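Local coordinates for exopolygalacturonase (PDB 2UVF), which hydrolyses pectin-derived polygalacturonate from the chain end as a family 28 glycoside hydrolase, binding digalacturonic acid in its parallel beta-helix, at residues Q70-G75 and G137-A142. Residues are numbered along the deposited sequence; the frame is centred on the assembly and turned at random.
Sequences QIFSAG and GSLSVA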
# COMPACT_ATOMS: atom_id res chain seq x y z
N GLN A 70 5.66 3.05 25.62
CA GLN A 70 6.91 2.50 26.17
C GLN A 70 6.86 0.99 26.20
O GLN A 70 5.83 0.41 26.54
CB GLN A 70 7.15 3.00 27.59
CG GLN A 70 7.32 4.50 27.75
CD GLN A 70 7.84 4.88 29.14
OE1 GLN A 70 7.93 4.04 30.04
NE2 GLN A 70 8.19 6.15 29.31
N ILE A 71 7.98 0.35 25.88
CA ILE A 71 8.02 -1.10 25.65
C ILE A 71 8.96 -1.81 26.63
O ILE A 71 10.11 -1.43 26.78
CB ILE A 71 8.36 -1.43 24.15
CG1 ILE A 71 7.17 -1.09 23.25
CG2 ILE A 71 8.72 -2.89 23.98
CD1 ILE A 71 7.09 0.36 22.81
N PHE A 72 8.44 -2.84 27.30
CA PHE A 72 9.17 -3.57 28.33
C PHE A 72 9.22 -5.06 28.01
O PHE A 72 8.19 -5.66 27.69
CB PHE A 72 8.50 -3.40 29.70
CG PHE A 72 8.08 -1.99 30.03
CD1 PHE A 72 8.90 -1.16 30.78
CD2 PHE A 72 6.83 -1.51 29.62
CE1 PHE A 72 8.52 0.13 31.11
CE2 PHE A 72 6.45 -0.22 29.94
CZ PHE A 72 7.30 0.60 30.69
N SER A 73 10.41 -5.65 28.10
CA SER A 73 10.56 -7.10 28.08
C SER A 73 10.82 -7.53 29.51
O SER A 73 11.71 -6.98 30.18
CB SER A 73 11.70 -7.54 27.16
OG SER A 73 11.94 -8.93 27.25
N ALA A 74 10.04 -8.51 29.99
CA ALA A 74 10.08 -8.93 31.40
C ALA A 74 10.20 -7.73 32.33
O ALA A 74 11.13 -7.64 33.15
CB ALA A 74 11.21 -9.96 31.64
N GLY A 75 9.28 -6.78 32.17
CA GLY A 75 9.17 -5.59 33.02
C GLY A 75 10.35 -4.63 33.06
O GLY A 75 10.32 -3.68 33.82
N GLY A 137 3.55 13.02 31.65
CA GLY A 137 4.66 12.17 32.11
C GLY A 137 4.27 10.79 32.60
O GLY A 137 5.12 9.89 32.67
N SER A 138 2.99 10.62 32.94
CA SER A 138 2.48 9.37 33.53
C SER A 138 2.18 8.29 32.49
O SER A 138 1.83 8.60 31.34
CB SER A 138 1.23 9.63 34.37
OG SER A 138 0.06 9.71 33.57
N LEU A 139 2.29 7.03 32.91
CA LEU A 139 2.04 5.88 32.04
C LEU A 139 0.69 5.23 32.33
O LEU A 139 0.11 5.44 33.40
CB LEU A 139 3.15 4.84 32.23
CG LEU A 139 4.58 5.32 32.02
CD1 LEU A 139 5.55 4.24 32.45
CD2 LEU A 139 4.80 5.72 30.56
N SER A 140 0.18 4.46 31.38
CA SER A 140 -1.02 3.65 31.62
C SER A 140 -0.61 2.28 32.17
O SER A 140 0.55 1.88 32.06
CB SER A 140 -1.84 3.47 30.34
OG SER A 140 -1.30 2.44 29.53
N VAL A 141 -1.58 1.56 32.73
CA VAL A 141 -1.35 0.17 33.11
C VAL A 141 -0.84 -0.63 31.89
O VAL A 141 -1.24 -0.35 30.74
CB VAL A 141 -2.60 -0.50 33.78
CG1 VAL A 141 -3.01 0.28 35.03
CG2 VAL A 141 -3.78 -0.61 32.83
N ALA A 142 0.08 -1.57 32.14
CA ALA A 142 0.66 -2.39 31.09
C ALA A 142 -0.40 -3.16 30.31
O ALA A 142 -1.47 -3.49 30.84
CB ALA A 142 1.70 -3.35 31.67
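Methyl CD2 of Leu139 sits over one face of the Gln70 side-chain amide, nearly straight above its carbon: CD2 of Leu139 is 3.5 Å from CD of Gln70. The second methyl is displaced toward the oxygen, with Leu139 CD1 3.4 Å from Gln70 OE1 and raised well out of the amide plane. The Phe72 ring meets the same leucine at its edge, where Phe72 CZ lies 4.4 Å from Leu139 CD1, close to the ring plane. CD1 is the methyl shared between amide and ring, and no hydrogen bond joins the two segments. The Gln70 and Leu139 side chains run roughly perpendicular to each other where they meet. Beyond CG the glutamine chain is extended (chi2 -168°), which carries its amide under the leucine fork; NE2 is hydrogen-bonded to OE1 of Gln133.

All this lies in the fibronectin type III domain, on its antiparallel sheet. Gln70 and Phe72, two residues apart on strand 66-73, present their side chains on the same face, and the loop leading from strand 125-134 to strand 146-149 folds back over them. Strand 66-73 pairs with both 125-134 and 76-80; Ala74 and Gly75, both at positive phi, make the tight hairpin turn to the latter. The Phe72 side chain also touches Leu77, Thr129 and Lys131. On the loop, backbone bonding between Ser140 and Ala132 ties it to the neighbouring strand, while Ser140 OG donates to Val141 O at 3.0 Å, with the donor standing 38° off the plane of that carbonyl.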